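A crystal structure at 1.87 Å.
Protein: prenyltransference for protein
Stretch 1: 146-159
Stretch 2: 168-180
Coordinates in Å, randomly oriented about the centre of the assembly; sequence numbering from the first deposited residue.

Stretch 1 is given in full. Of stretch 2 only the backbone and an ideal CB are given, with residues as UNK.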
# COMPACT_ATOMS: atom_id res chain seq x y z
N GLU A 146 3.91 -10.67 -5.10
CA GLU A 146 3.78 -11.99 -5.71
C GLU A 146 2.37 -12.21 -6.29
O GLU A 146 2.21 -12.76 -7.39
CB GLU A 146 4.04 -13.07 -4.73
CG GLU A 146 5.45 -13.31 -4.34
CD GLU A 146 6.04 -12.23 -3.41
OE1 GLU A 146 5.34 -11.30 -2.93
OE2 GLU A 146 7.24 -12.37 -3.12
N ASP A 147 1.36 -11.77 -5.54
CA ASP A 147 -0.02 -11.72 -6.04
C ASP A 147 -0.18 -10.97 -7.36
O ASP A 147 -0.80 -11.48 -8.31
CB ASP A 147 -0.92 -11.11 -4.94
CG ASP A 147 -2.37 -11.44 -5.07
OD1 ASP A 147 -2.82 -12.33 -5.89
OD2 ASP A 147 -3.11 -10.80 -4.24
N ILE A 148 0.30 -9.73 -7.44
CA ILE A 148 0.23 -8.99 -8.59
C ILE A 148 0.96 -9.68 -9.78
O ILE A 148 0.46 -9.70 -10.92
CB ILE A 148 0.75 -7.60 -8.38
CG1 ILE A 148 -0.19 -6.84 -7.39
CG2 ILE A 148 0.91 -6.82 -9.69
CD1 ILE A 148 0.44 -5.56 -6.88
N VAL A 149 2.13 -10.21 -9.55
CA VAL A 149 2.90 -10.82 -10.66
C VAL A 149 2.16 -12.05 -11.18
O VAL A 149 2.02 -12.23 -12.37
CB VAL A 149 4.33 -11.21 -10.20
CG1 VAL A 149 5.05 -12.05 -11.27
CG2 VAL A 149 5.17 -9.98 -9.89
N GLU A 150 1.61 -12.84 -10.27
CA GLU A 150 0.92 -14.07 -10.62
C GLU A 150 -0.41 -13.77 -11.36
O GLU A 150 -0.77 -14.46 -12.37
CB GLU A 150 0.70 -14.94 -9.40
CG GLU A 150 -0.21 -16.14 -9.61
CD GLU A 150 0.34 -17.14 -10.64
OE1 GLU A 150 1.57 -17.11 -10.87
OE2 GLU A 150 -0.45 -17.93 -11.25
N ALA A 151 -1.11 -12.75 -10.92
CA ALA A 151 -2.21 -12.19 -11.71
C ALA A 151 -1.80 -11.76 -13.13
O ALA A 151 -2.51 -12.09 -14.14
CB ALA A 151 -2.90 -11.03 -10.99
N ALA A 152 -0.70 -11.02 -13.22
CA ALA A 152 -0.13 -10.60 -14.49
C ALA A 152 0.21 -11.82 -15.41
O ALA A 152 -0.10 -11.79 -16.63
CB ALA A 152 1.06 -9.68 -14.27
N ARG A 153 0.73 -12.89 -14.82
CA ARG A 153 1.11 -14.07 -15.56
C ARG A 153 -0.15 -14.72 -16.09
O ARG A 153 -0.22 -15.04 -17.27
CB ARG A 153 1.85 -15.08 -14.71
CG ARG A 153 3.25 -14.68 -14.31
CD ARG A 153 4.00 -15.84 -13.68
NE ARG A 153 5.29 -15.38 -13.16
CZ ARG A 153 6.42 -16.08 -13.18
NH1 ARG A 153 6.46 -17.30 -13.71
NH2 ARG A 153 7.55 -15.55 -12.66
N LYS A 154 -1.15 -14.91 -15.21
CA LYS A 154 -2.45 -15.53 -15.63
C LYS A 154 -3.14 -14.75 -16.74
O LYS A 154 -3.72 -15.35 -17.68
CB LYS A 154 -3.44 -15.69 -14.46
CG LYS A 154 -3.14 -16.69 -13.39
CD LYS A 154 -4.18 -16.52 -12.27
CE LYS A 154 -4.38 -17.72 -11.35
NZ LYS A 154 -3.15 -18.10 -10.61
N ILE A 155 -3.11 -13.43 -16.68
CA ILE A 155 -3.68 -12.59 -17.70
C ILE A 155 -2.84 -12.72 -18.97
O ILE A 155 -3.39 -12.81 -20.08
CB ILE A 155 -3.83 -11.15 -17.25
CG1 ILE A 155 -5.03 -11.06 -16.32
CG2 ILE A 155 -3.98 -10.18 -18.40
CD1 ILE A 155 -4.95 -9.87 -15.40
N ALA A 156 -1.53 -12.81 -18.83
CA ALA A 156 -0.72 -12.89 -20.04
C ALA A 156 -0.98 -14.27 -20.74
O ALA A 156 -1.05 -14.35 -21.96
CB ALA A 156 0.76 -12.67 -19.70
N ALA A 157 -1.14 -15.34 -19.97
CA ALA A 157 -1.43 -16.63 -20.54
C ALA A 157 -2.72 -16.59 -21.34
O ALA A 157 -2.77 -17.13 -22.41
CB ALA A 157 -1.50 -17.70 -19.50
N LYS A 158 -3.75 -15.90 -20.82
CA LYS A 158 -5.01 -15.71 -21.53
C LYS A 158 -4.88 -14.92 -22.81
O LYS A 158 -5.63 -15.22 -23.76
CB LYS A 158 -6.08 -15.03 -20.65
CG LYS A 158 -6.63 -15.94 -19.57
CD LYS A 158 -7.95 -15.39 -19.01
CE LYS A 158 -8.35 -16.22 -17.80
NZ LYS A 158 -9.49 -15.61 -17.11
N VAL A 159 -3.98 -13.94 -22.83
CA VAL A 159 -3.69 -13.08 -23.98
C VAL A 159 -2.98 -13.95 -25.01
O VAL A 159 -3.34 -13.90 -26.17
CB VAL A 159 -2.84 -11.82 -23.64
CG1 VAL A 159 -2.22 -11.14 -24.88
CG2 VAL A 159 -3.69 -10.76 -22.94
N UNK A 168 -8.40 -5.06 -23.35
CA UNK A 168 -9.44 -5.54 -22.46
C UNK A 168 -9.02 -5.55 -21.01
O UNK A 168 -9.85 -5.79 -20.15
CB UNK A 168 -9.87 -6.95 -22.88
N UNK A 169 -7.73 -5.35 -20.71
CA UNK A 169 -7.28 -5.43 -19.34
C UNK A 169 -7.66 -4.13 -18.58
O UNK A 169 -7.19 -3.04 -18.91
CB UNK A 169 -5.77 -5.67 -19.30
N UNK A 170 -8.56 -4.25 -17.62
CA UNK A 170 -8.99 -3.09 -16.82
C UNK A 170 -8.87 -3.47 -15.38
O UNK A 170 -8.53 -4.64 -15.07
CB UNK A 170 -10.42 -2.65 -17.15
N UNK A 171 -9.18 -2.54 -14.44
CA UNK A 171 -9.10 -2.94 -13.02
C UNK A 171 -9.81 -4.20 -12.71
O UNK A 171 -9.34 -5.09 -11.96
CB UNK A 171 -9.66 -1.84 -12.12
N UNK A 172 -11.06 -4.26 -13.17
CA UNK A 172 -11.88 -5.36 -12.79
C UNK A 172 -11.31 -6.68 -13.29
O UNK A 172 -11.36 -7.71 -12.63
CB UNK A 172 -13.30 -5.15 -13.31
N UNK A 173 -10.76 -6.67 -14.49
CA UNK A 173 -10.15 -7.91 -14.99
C UNK A 173 -8.93 -8.30 -14.14
O UNK A 173 -8.72 -9.44 -13.75
CB UNK A 173 -9.74 -7.75 -16.46
N UNK A 174 -8.17 -7.28 -13.78
CA UNK A 174 -6.95 -7.54 -13.02
C UNK A 174 -7.31 -8.10 -11.66
O UNK A 174 -6.82 -9.13 -11.25
CB UNK A 174 -6.11 -6.27 -12.87
N UNK A 175 -8.36 -7.54 -11.08
CA UNK A 175 -8.89 -7.98 -9.80
C UNK A 175 -9.34 -9.43 -9.80
O UNK A 175 -9.10 -10.18 -8.86
CB UNK A 175 -10.06 -7.08 -9.39
N UNK A 176 -9.94 -9.90 -10.89
CA UNK A 176 -10.46 -11.29 -10.90
C UNK A 176 -9.36 -12.35 -11.00
O UNK A 176 -9.59 -13.54 -10.84
CB UNK A 176 -11.43 -11.47 -12.07
N UNK A 177 -8.12 -11.91 -11.22
CA UNK A 177 -6.98 -12.86 -11.27
C UNK A 177 -6.06 -12.85 -10.06
O UNK A 177 -5.09 -13.63 -10.01
CB UNK A 177 -6.13 -12.56 -12.51
N UNK A 178 -6.37 -12.01 -9.07
CA UNK A 178 -5.61 -12.04 -7.81
C UNK A 178 -6.10 -13.14 -6.98
O UNK A 178 -7.20 -13.71 -7.23
CB UNK A 178 -5.71 -10.72 -7.04
N UNK A 179 -5.33 -13.44 -5.94
CA UNK A 179 -5.67 -14.43 -4.95
C UNK A 179 -6.88 -14.07 -4.12
O UNK A 179 -7.50 -14.98 -3.57
CB UNK A 179 -4.47 -14.66 -4.03
N UNK A 180 -7.28 -12.78 -4.10
CA UNK A 180 -8.46 -12.38 -3.36
C UNK A 180 -9.72 -12.57 -4.22
O UNK A 180 -10.81 -12.16 -3.78
CB UNK A 180 -8.33 -10.93 -2.90

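At position 168 the ideal CB has nothing of stretch 1 within 5.5 Å, so the contact sets no rule; it is Asp168. Position 169 is different. Its CA-to-CB bond points toward the long helix, with Ile155 CG2 4.9 Å from the ideal CB, and the gap asks for a branched or extended apolar chain: valine, leucine, isoleucine or methionine. The residue is Ile169, whose CD1 reaches to 3.7 Å from Ile155 CG2.

Position 170 is out of reach of stretch 1, but its extended backbone (phi/psi -129/178) directly precedes a helix, a place for Asp, Asn, Ser or Thr. Asp170 caps it: its OD1 accepts from the backbone N of position 173 at 2.8 Å. Positions 171 and 172 have helical angles and no neighbour in stretch 1, so many residues would fit; they are Glu171 and Ala172.

At 173 the CA-to-CB bond points sideways, the ideal CB 5.3 Å from Ile155 CD1, and a small or medium chain would do. Thr173 completes the cap, its OG1 donating to Asp170 OD1 at 2.7 Å, and adds little to the contact.

Position 174 also starts sideways, its ideal CB 4.6 Å from Ile155 CD1, yet a long chain could swing into the hollow bounded by Ile148, Ala151, Ala152 and Ile155. The alanines leave room for something bulky, so Leu, Met or Phe would suit. Phe174, with chi1 t, is the knob in this hole: CZ lies 3.8 Å from Ile148 CG2, CE1 3.9 Å from Ala151 CB, and CD2 3.7 Å from Ile155 CD1.

Position 175 points away and 176 sideways without contact, so stretch 1 sets no rule at either; they are Glu175 and Gln176.

At 177 the backbones come closest, CA to CA 4.8 Å from Ala151, a spacing the small alanine permits. The ideal CB points toward stretch 1, 3.9 Å from Ala151 CB and 4.1 Å from Ile155 CD1, while the amine of Lys158 lies farther along. A flat chain with an acceptor would suit, His or perhaps Gln; Glu could just reach with a charge. His177 uses both nitrogens: ND1 donates to Thr173 O at 2.8 Å, leaving NE2 to accept from Lys158 NZ at 2.8 Å, near the ring plane. Ile155 CG1 packs over one face, 3.8 Å from the ring centroid. A water bridges His177 O and Lys154 NZ.

Position 178 begins sideways, with Asp147 OD1 3.5 Å from the ideal CB and Ala151 CB at 4.9 Å. An apolar chain turned toward the alanine would fit, Leu or Met. Leu178 places CD2 3.7 Å from Ala151 CB.

At 179 the backbone N donates to Asp147 OD1 at 2.7 Å and 169°, a bond that any residue but proline can make, so the choice is otherwise wide. A long, flexible chain can reach across the helix; Met179 does, its CE 3.6 Å from Asp147 CA.

Position 180 points sideways, its ideal CB 5.4 Å from Asp147 OD2, and makes little demand. Thr180 bonds through OG1 elsewhere in the structure.

Stretch 2, residues 168-180: DIDEATFEQHLMT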
# COMPACT_ATOMS: atom_id res chain seq x y z
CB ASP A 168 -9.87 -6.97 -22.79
CG ASP A 168 -10.31 -7.16 -24.27
OD1 ASP A 168 -10.70 -6.16 -24.96
OD2 ASP A 168 -10.26 -8.35 -24.71
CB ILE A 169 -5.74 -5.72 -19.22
CG1 ILE A 169 -5.39 -7.03 -19.93
CG2 ILE A 169 -5.33 -5.86 -17.76
CD1 ILE A 169 -3.95 -7.08 -20.37
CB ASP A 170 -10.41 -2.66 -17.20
CG ASP A 170 -11.38 -3.78 -17.14
OD1 ASP A 170 -11.07 -4.83 -16.58
OD2 ASP A 170 -12.51 -3.61 -17.70
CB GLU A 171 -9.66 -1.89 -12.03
CG GLU A 171 -8.72 -0.82 -11.74
CD GLU A 171 -9.32 0.22 -10.82
OE1 GLU A 171 -9.47 -0.08 -9.66
OE2 GLU A 171 -9.69 1.31 -11.30
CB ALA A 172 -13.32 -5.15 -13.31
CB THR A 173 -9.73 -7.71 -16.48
OG1 THR A 173 -10.94 -7.44 -17.24
CG2 THR A 173 -9.06 -8.96 -17.00
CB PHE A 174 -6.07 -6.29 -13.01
CG PHE A 174 -4.65 -6.60 -12.68
CD1 PHE A 174 -4.29 -6.82 -11.37
CD2 PHE A 174 -3.72 -6.80 -13.68
CE1 PHE A 174 -2.99 -7.16 -11.05
CE2 PHE A 174 -2.40 -7.13 -13.37
CZ PHE A 174 -2.07 -7.37 -12.06
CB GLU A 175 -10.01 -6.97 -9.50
CG GLU A 175 -10.84 -6.97 -8.24
CD GLU A 175 -10.17 -6.28 -7.12
OE1 GLU A 175 -10.11 -5.01 -7.02
OE2 GLU A 175 -9.66 -7.09 -6.34
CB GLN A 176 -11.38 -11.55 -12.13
CG GLN A 176 -12.54 -10.61 -12.36
CD GLN A 176 -13.01 -10.66 -13.84
OE1 GLN A 176 -12.78 -11.65 -14.55
NE2 GLN A 176 -13.65 -9.58 -14.30
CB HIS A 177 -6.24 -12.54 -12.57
CG HIS A 177 -7.04 -12.90 -13.78
ND1 HIS A 177 -7.82 -12.00 -14.45
CD2 HIS A 177 -7.25 -14.11 -14.37
CE1 HIS A 177 -8.44 -12.62 -15.45
NE2 HIS A 177 -8.10 -13.89 -15.42
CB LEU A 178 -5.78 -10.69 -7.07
CG LEU A 178 -5.17 -9.55 -7.88
CD1 LEU A 178 -5.75 -8.22 -7.41
CD2 LEU A 178 -3.64 -9.50 -7.68
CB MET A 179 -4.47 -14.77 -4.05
CG MET A 179 -3.40 -15.57 -4.78
SD MET A 179 -1.99 -15.99 -3.73
CE MET A 179 -0.83 -14.78 -4.28
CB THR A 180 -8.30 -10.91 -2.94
OG1 THR A 180 -7.69 -10.13 -4.01
CG2 THR A 180 -7.45 -10.90 -1.71
O HOH W 1 -3.63 -16.15 -8.75
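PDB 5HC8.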